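Local coordinates for protein MdcA (Pseudomonas aeruginosa, PDB 5VIT) that probably serves as the acyl-carrier-protein transferase (alpha) subunit of malonate decarboxylase, exchanging malonate for the acetyl group on the carrier protein, at residues 161-166 against 186-191; 167-172 against 200-205. All coordinates share one frame; numbering follows the deposited sequence.

Contact 1 of 2, residues 161-166 against 186-191; sequences GNVYTG and VIVQVN
Val163 and Val188 meet tip to tip, methyl against methyl, and this pair is the tight part of the contact. Val188 CG1 faces the fork of the Val163 isopropyl group, lying 3.8 Å from Val163 CG2 and 4.0 Å from Val163 CG1. The two near-equal distances show that it engages both branches. On Val188 the touching methyl is CG1, set opposite the backbone N (chi1 177°), and that torsion carries it across to the neighbouring segment. Val190 adds a looser touch, its CG1 standing 4.4 Å from Val163 CG1, although the CA atoms of Val163 and Val190 are the nearest pair, 7.9 Å apart. No hydrogen bond crosses, so the interaction is purely apolar, and it buries a modest 100 Å² in all. Strand 185-190 belongs to the central parallel sheet of an open alpha/beta domain, while 163-164 belongs to a small three-stranded sheet and is flanked on its other side by the loop 200-205. The chain between them contains helix 172-180, which completes a beta-alpha-beta crossover from strand 149-154 to 185-190. All three valines are buried, with Val188 also packing on Val152 of the adjacent strand. Solvent comes closer at the polar flanks: Asn162 and Asn191 are both partly exposed, and their amide oxygens accept backbone N-H groups from Ala207 and Phe220 respectively.

Contact 2 of 2, residues 167-172 against 200-205; sequences PSTEDT and LPRVDI
Thr169 and Asp204 bring polar atoms together without bonding: Thr169 OG1 stops 3.8 Å from Asp204 OD2, too long for a hydrogen bond. The hydroxyl is instead hydrogen-bonded to Gly166 O and Thr165 OG1, and the carboxylate has its own partners. Arg202 NH1 reaches Asp204 OD2 at 2.9 Å in a nearly straight bond (176°), meeting the syn lone pair with the oxygen lying in the guanidinium plane. A second salt bridge to OD2 from Arg338, together with the N-H groups of Thr165 and Gly166, both at OD1, should hold the carboxylate's rotation and probably favours its charged form. The apolar half of the contact lies farther along, where Thr172 and Ile205 cross at about a right angle and Thr172 CG2 touches Ile205 CD1 at 3.7 Å. That methyl stands opposite the backbone N of Thr172 (chi1 -55° for OG1), which leaves OG1 on another branch to bond Glu56. The Thr172 backbone N also closes a type II' turn onto Thr169 O at 3.1 Å, bringing the two threonines to the two ends of the turn. Across from them, Asp204 and Ile205 both face Val163, the pattern of a classic beta bulge.

How the contacts relate
Contacts 1 and 2 have centres about 8 Å apart and alternate along the chain, 161-166 running directly into 167-172 while 186-191 precedes 200-205. They are joined through segment 161-166, one flank of which meets strand 185-190 and the other the 200-205 loop. The evidence includes the probable backbone bond Val163 O to Asp204 N at 2.9 Å and a second from Val163 to Ile205, besides packing of Tyr164 CD2 on Pro201 CG at 3.4 Å. Val163 thus takes part twice, by its side chain in contact 1 and by its backbone toward contact 2. Contact 1 lies at the C-terminal end of strand 185-190, and contact 2 at the start of helix 172-180.

Contact 1 of 2, residues 161-166 against 186-191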
ATOM      1  N   GLY A 161      -2.003 -18.324  55.970  1.00 48.19           N
ATOM      2  CA  GLY A 161      -2.697 -18.208  54.701  1.00 44.95           C
ATOM      3  C   GLY A 161      -2.272 -17.076  53.775  1.00 40.79           C
ATOM      4  O   GLY A 161      -2.787 -16.984  52.659  1.00 42.02           O
ATOM      5  N   ASN A 162      -1.356 -16.214  54.212  1.00 35.77           N
ATOM      6  CA  ASN A 162      -0.828 -15.199  53.308  1.00 37.70           C
ATOM      7  C   ASN A 162      -0.056 -15.915  52.226  1.00 43.19           C
ATOM      8  O   ASN A 162       0.669 -16.876  52.513  1.00 39.79           O
ATOM      9  CB  ASN A 162       0.068 -14.187  54.016  1.00 36.11           C
ATOM     10  CG  ASN A 162      -0.648 -13.447  55.114  1.00 41.67           C
ATOM     11  OD1 ASN A 162      -1.488 -12.589  54.850  1.00 41.00           O
ATOM     12  ND2 ASN A 162      -0.312 -13.768  56.365  1.00 40.85           N
ATOM     13  N   VAL A 163      -0.239 -15.463  50.986  1.00 38.29           N
ATOM     14  CA  VAL A 163       0.336 -16.126  49.825  1.00 35.76           C
ATOM     15  C   VAL A 163       1.146 -15.146  48.998  1.00 35.06           C
ATOM     16  O   VAL A 163       0.695 -14.024  48.721  1.00 33.17           O
ATOM     17  CB  VAL A 163      -0.750 -16.766  48.923  1.00 38.72           C
ATOM     18  CG1 VAL A 163      -0.127 -17.321  47.634  1.00 33.92           C
ATOM     19  CG2 VAL A 163      -1.494 -17.850  49.669  1.00 31.66           C
ATOM     20  N   TYR A 164       2.349 -15.578  48.626  1.00 31.33           N
ATOM     21  CA  TYR A 164       3.172 -14.866  47.665  1.00 32.51           C
ATOM     22  C   TYR A 164       3.031 -15.523  46.289  1.00 33.21           C
ATOM     23  O   TYR A 164       3.235 -16.729  46.144  1.00 35.92           O
ATOM     24  CB  TYR A 164       4.632 -14.848  48.120  1.00 37.19           C
ATOM     25  CG  TYR A 164       5.620 -14.422  47.055  1.00 38.48           C
ATOM     26  CD1 TYR A 164       5.730 -13.090  46.666  1.00 34.34           C
ATOM     27  CD2 TYR A 164       6.453 -15.352  46.448  1.00 38.22           C
ATOM     28  CE1 TYR A 164       6.650 -12.697  45.697  1.00 33.88           C
ATOM     29  CE2 TYR A 164       7.372 -14.970  45.481  1.00 36.47           C
ATOM     30  CZ  TYR A 164       7.467 -13.647  45.107  1.00 37.21           C
ATOM     31  OH  TYR A 164       8.377 -13.285  44.141  1.00 36.76           O
ATOM     32  N   THR A 165       2.662 -14.729  45.290  1.00 32.66           N
ATOM     33  CA  THR A 165       2.506 -15.241  43.939  1.00 31.72           C
ATOM     34  C   THR A 165       3.528 -14.665  42.982  1.00 31.54           C
ATOM     35  O   THR A 165       3.701 -15.192  41.890  1.00 34.20           O
ATOM     36  CB  THR A 165       1.108 -14.949  43.358  1.00 33.75           C
ATOM     37  OG1 THR A 165       0.796 -13.561  43.532  1.00 32.35           O
ATOM     38  CG2 THR A 165       0.046 -15.813  44.014  1.00 31.85           C
ATOM     39  N   GLY A 166       4.172 -13.566  43.372  1.00 31.65           N
ATOM     40  CA  GLY A 166       5.264 -12.988  42.600  1.00 33.23           C
ATOM     41  C   GLY A 166       5.002 -12.704  41.125  1.00 34.11           C
ATOM     42  O   GLY A 166       3.950 -12.154  40.773  1.00 29.53           O
ATOM     43  N   VAL A 186     -11.700 -20.874  49.135  1.00 28.40           N
ATOM     44  CA  VAL A 186     -10.440 -20.637  48.418  1.00 34.36           C
ATOM     45  C   VAL A 186      -9.288 -21.563  48.843  1.00 31.69           C
ATOM     46  O   VAL A 186      -8.761 -21.462  49.953  1.00 33.88           O
ATOM     47  CB  VAL A 186      -9.962 -19.176  48.590  1.00 31.02           C
ATOM     48  CG1 VAL A 186      -8.580 -19.000  47.960  1.00 29.89           C
ATOM     49  CG2 VAL A 186     -10.960 -18.214  47.962  1.00 32.06           C
ATOM     50  N   ILE A 187      -8.879 -22.441  47.932  1.00 37.88           N
ATOM     51  CA  ILE A 187      -7.777 -23.368  48.187  1.00 33.32           C
ATOM     52  C   ILE A 187      -6.581 -23.007  47.325  1.00 34.73           C
ATOM     53  O   ILE A 187      -6.690 -22.939  46.101  1.00 32.62           O
ATOM     54  CB  ILE A 187      -8.175 -24.819  47.901  1.00 33.56           C
ATOM     55  CG1 ILE A 187      -9.461 -25.194  48.645  1.00 35.86           C
ATOM     56  CG2 ILE A 187      -7.055 -25.772  48.291  1.00 36.69           C
ATOM     57  CD1 ILE A 187     -10.052 -26.506  48.172  1.00 34.44           C
ATOM     58  N   VAL A 188      -5.440 -22.790  47.970  1.00 33.16           N
ATOM     59  CA  VAL A 188      -4.215 -22.389  47.295  1.00 32.49           C
ATOM     60  C   VAL A 188      -3.136 -23.474  47.428  1.00 38.37           C
ATOM     61  O   VAL A 188      -2.792 -23.882  48.536  1.00 40.01           O
ATOM     62  CB  VAL A 188      -3.706 -21.044  47.875  1.00 35.94           C
ATOM     63  CG1 VAL A 188      -2.393 -20.617  47.244  1.00 33.02           C
ATOM     64  CG2 VAL A 188      -4.767 -19.961  47.694  1.00 31.44           C
ATOM     65  N   GLN A 189      -2.618 -23.972  46.309  1.00 37.35           N
ATOM     66  CA  GLN A 189      -1.432 -24.817  46.394  1.00 35.26           C
ATOM     67  C   GLN A 189      -0.206 -23.915  46.326  1.00 38.11           C
ATOM     68  O   GLN A 189      -0.136 -23.001  45.495  1.00 34.19           O
ATOM     69  CB  GLN A 189      -1.396 -25.866  45.288  1.00 32.72           C
ATOM     70  CG  GLN A 189      -1.365 -25.280  43.870  1.00 36.14           C
ATOM     71  CD  GLN A 189      -0.840 -26.265  42.841  1.00 34.10           C
ATOM     72  OE1 GLN A 189      -1.607 -27.005  42.222  1.00 35.50           O
ATOM     73  NE2 GLN A 189       0.481 -26.274  42.649  1.00 31.32           N
ATOM     74  N   VAL A 190       0.745 -24.146  47.223  1.00 32.61           N
ATOM     75  CA  VAL A 190       1.987 -23.393  47.201  1.00 34.70           C
ATOM     76  C   VAL A 190       3.184 -24.343  47.089  1.00 40.67           C
ATOM     77  O   VAL A 190       3.099 -25.538  47.415  1.00 39.66           O
ATOM     78  CB  VAL A 190       2.146 -22.498  48.445  1.00 34.75           C
ATOM     79  CG1 VAL A 190       1.019 -21.490  48.505  1.00 38.04           C
ATOM     80  CG2 VAL A 190       2.173 -23.338  49.713  1.00 38.58           C
ATOM     81  N   ASN A 191       4.298 -23.807  46.608  1.00 36.74           N
ATOM     82  CA  ASN A 191       5.472 -24.618  46.411  1.00 35.83           C
ATOM     83  C   ASN A 191       6.119 -24.971  47.754  1.00 39.01           C
ATOM     84  O   ASN A 191       6.706 -26.044  47.906  1.00 34.67           O
ATOM     85  CB  ASN A 191       6.444 -23.892  45.480  1.00 34.60           C
ATOM     86  CG  ASN A 191       5.948 -23.858  44.048  1.00 35.12           C
ATOM     87  OD1 ASN A 191       4.931 -24.475  43.719  1.00 35.67           O
ATOM     88  ND2 ASN A 191       6.672 -23.156  43.181  1.00 35.15           N
TER

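Contact 2 of 2, residues 167-172 against 200-205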
ATOM      1  N   PRO A 167       5.972 -13.062  40.255  1.00 33.72           N
ATOM      2  CA  PRO A 167       5.877 -12.853  38.801  1.00 29.08           C
ATOM      3  C   PRO A 167       4.708 -13.589  38.178  1.00 29.93           C
ATOM      4  O   PRO A 167       4.271 -13.202  37.094  1.00 31.11           O
ATOM      5  CB  PRO A 167       7.204 -13.410  38.282  1.00 28.43           C
ATOM      6  CG  PRO A 167       8.153 -13.165  39.416  1.00 31.71           C
ATOM      7  CD  PRO A 167       7.329 -13.490  40.647  1.00 31.36           C
ATOM      8  N   SER A 168       4.218 -14.628  38.858  1.00 29.07           N
ATOM      9  CA  SER A 168       3.115 -15.431  38.357  1.00 28.69           C
ATOM     10  C   SER A 168       1.783 -15.061  39.014  1.00 28.27           C
ATOM     11  O   SER A 168       0.877 -15.884  39.051  1.00 24.58           O
ATOM     12  CB  SER A 168       3.393 -16.922  38.572  1.00 26.79           C
ATOM     13  OG  SER A 168       4.633 -17.301  37.999  1.00 29.94           O
ATOM     14  N   THR A 169       1.673 -13.840  39.538  1.00 27.25           N
ATOM     15  CA  THR A 169       0.402 -13.359  40.112  1.00 27.00           C
ATOM     16  C   THR A 169      -0.773 -13.550  39.141  1.00 30.40           C
ATOM     17  O   THR A 169      -1.807 -14.133  39.497  1.00 26.80           O
ATOM     18  CB  THR A 169       0.499 -11.875  40.497  1.00 30.74           C
ATOM     19  OG1 THR A 169       1.463 -11.708  41.549  1.00 28.20           O
ATOM     20  CG2 THR A 169      -0.847 -11.353  40.946  1.00 28.38           C
ATOM     21  N   GLU A 170      -0.602 -13.056  37.914  1.00 28.37           N
ATOM     22  CA  GLU A 170      -1.524 -13.337  36.816  1.00 28.86           C
ATOM     23  C   GLU A 170      -3.013 -13.118  37.165  1.00 28.83           C
ATOM     24  O   GLU A 170      -3.404 -12.008  37.526  1.00 24.71           O
ATOM     25  CB  GLU A 170      -1.275 -14.768  36.306  1.00 28.56           C
ATOM     26  CG  GLU A 170       0.090 -14.868  35.601  1.00 27.37           C
ATOM     27  CD  GLU A 170       0.492 -16.270  35.151  1.00 27.75           C
ATOM     28  OE1 GLU A 170      -0.326 -16.981  34.528  1.00 28.64           O
ATOM     29  OE2 GLU A 170       1.659 -16.655  35.408  1.00 28.70           O
ATOM     30  N   ASP A 171      -3.829 -14.166  37.054  1.00 25.58           N
ATOM     31  CA  ASP A 171      -5.270 -14.007  37.211  1.00 26.98           C
ATOM     32  C   ASP A 171      -5.732 -14.106  38.658  1.00 28.94           C
ATOM     33  O   ASP A 171      -6.888 -13.777  38.971  1.00 28.32           O
ATOM     34  CB  ASP A 171      -6.087 -15.043  36.412  1.00 25.95           C
ATOM     35  CG  ASP A 171      -5.453 -15.451  35.081  1.00 27.78           C
ATOM     36  OD1 ASP A 171      -4.221 -15.368  34.884  1.00 31.15           O
ATOM     37  OD2 ASP A 171      -6.252 -15.725  34.153  1.00 31.55           O
ATOM     38  N   THR A 172      -4.841 -14.578  39.521  1.00 26.16           N
ATOM     39  CA  THR A 172      -5.207 -15.016  40.867  1.00 30.15           C
ATOM     40  C   THR A 172      -6.019 -13.982  41.681  1.00 29.15           C
ATOM     41  O   THR A 172      -7.090 -14.331  42.185  1.00 27.90           O
ATOM     42  CB  THR A 172      -3.943 -15.431  41.667  1.00 31.32           C
ATOM     43  OG1 THR A 172      -3.219 -16.417  40.923  1.00 31.79           O
ATOM     44  CG2 THR A 172      -4.327 -16.001  43.016  1.00 31.12           C
ATOM     45  N   LEU A 200       8.113 -14.833  54.087  1.00 50.80           N
ATOM     46  CA  LEU A 200       7.259 -14.577  52.936  1.00 46.29           C
ATOM     47  C   LEU A 200       7.770 -13.337  52.220  1.00 39.80           C
ATOM     48  O   LEU A 200       7.805 -12.259  52.808  1.00 48.64           O
ATOM     49  CB  LEU A 200       5.807 -14.387  53.367  1.00 44.16           C
ATOM     50  CG  LEU A 200       4.805 -14.734  52.274  1.00 43.21           C
ATOM     51  CD1 LEU A 200       4.625 -16.224  52.229  1.00 40.83           C
ATOM     52  CD2 LEU A 200       3.470 -14.026  52.506  1.00 41.51           C
ATOM     53  N   PRO A 201       8.185 -13.484  50.952  1.00 36.15           N
ATOM     54  CA  PRO A 201       8.866 -12.366  50.291  1.00 38.42           C
ATOM     55  C   PRO A 201       7.943 -11.162  50.081  1.00 38.26           C
ATOM     56  O   PRO A 201       8.415 -10.029  50.123  1.00 31.21           O
ATOM     57  CB  PRO A 201       9.341 -12.966  48.955  1.00 37.84           C
ATOM     58  CG  PRO A 201       8.664 -14.245  48.807  1.00 41.39           C
ATOM     59  CD  PRO A 201       8.178 -14.712  50.137  1.00 38.88           C
ATOM     60  N   ARG A 202       6.648 -11.407  49.909  1.00 35.89           N
ATOM     61  CA  ARG A 202       5.658 -10.340  49.776  1.00 34.17           C
ATOM     62  C   ARG A 202       4.284 -10.968  49.975  1.00 37.25           C
ATOM     63  O   ARG A 202       4.117 -12.176  49.774  1.00 36.10           O
ATOM     64  CB  ARG A 202       5.783  -9.662  48.401  1.00 38.91           C
ATOM     65  CG  ARG A 202       4.663  -8.725  47.989  1.00 39.21           C
ATOM     66  CD  ARG A 202       4.320  -8.885  46.494  1.00 39.10           C
ATOM     67  NE  ARG A 202       5.493  -8.710  45.655  1.00 41.03           N
ATOM     68  CZ  ARG A 202       5.581  -9.026  44.360  1.00 37.85           C
ATOM     69  NH1 ARG A 202       4.553  -9.536  43.692  1.00 31.20           N
ATOM     70  NH2 ARG A 202       6.727  -8.822  43.729  1.00 36.57           N
ATOM     71  N   VAL A 203       3.302 -10.183  50.401  1.00 32.68           N
ATOM     72  CA  VAL A 203       1.939 -10.690  50.382  1.00 36.84           C
ATOM     73  C   VAL A 203       1.240 -10.231  49.094  1.00 38.45           C
ATOM     74  O   VAL A 203       1.202  -9.035  48.787  1.00 41.94           O
ATOM     75  CB  VAL A 203       1.139 -10.238  51.621  1.00 41.99           C
ATOM     76  CG1 VAL A 203      -0.285 -10.790  51.549  1.00 34.48           C
ATOM     77  CG2 VAL A 203       1.832 -10.710  52.905  1.00 26.02           C
ATOM     78  N   ASP A 204       0.720 -11.182  48.322  1.00 36.75           N
ATOM     79  CA  ASP A 204      -0.054 -10.847  47.119  1.00 39.09           C
ATOM     80  C   ASP A 204      -1.538 -11.089  47.383  1.00 40.24           C
ATOM     81  O   ASP A 204      -2.387 -10.300  46.957  1.00 36.03           O
ATOM     82  CB  ASP A 204       0.404 -11.664  45.901  1.00 30.46           C
ATOM     83  CG  ASP A 204       1.784 -11.243  45.383  1.00 34.77           C
ATOM     84  OD1 ASP A 204       2.707 -12.085  45.401  1.00 36.81           O
ATOM     85  OD2 ASP A 204       1.950 -10.083  44.948  1.00 32.15           O
ATOM     86  N   ILE A 205      -1.832 -12.197  48.064  1.00 35.64           N
ATOM     87  CA  ILE A 205      -3.187 -12.526  48.505  1.00 37.74           C
ATOM     88  C   ILE A 205      -3.172 -12.648  50.030  1.00 37.86           C
ATOM     89  O   ILE A 205      -2.516 -13.542  50.573  1.00 37.33           O
ATOM     90  CB  ILE A 205      -3.719 -13.841  47.865  1.00 39.67           C
ATOM     91  CG1 ILE A 205      -4.021 -13.642  46.376  1.00 39.07           C
ATOM     92  CG2 ILE A 205      -5.013 -14.290  48.527  1.00 30.83           C
ATOM     93  CD1 ILE A 205      -2.833 -13.787  45.507  1.00 39.12           C
TER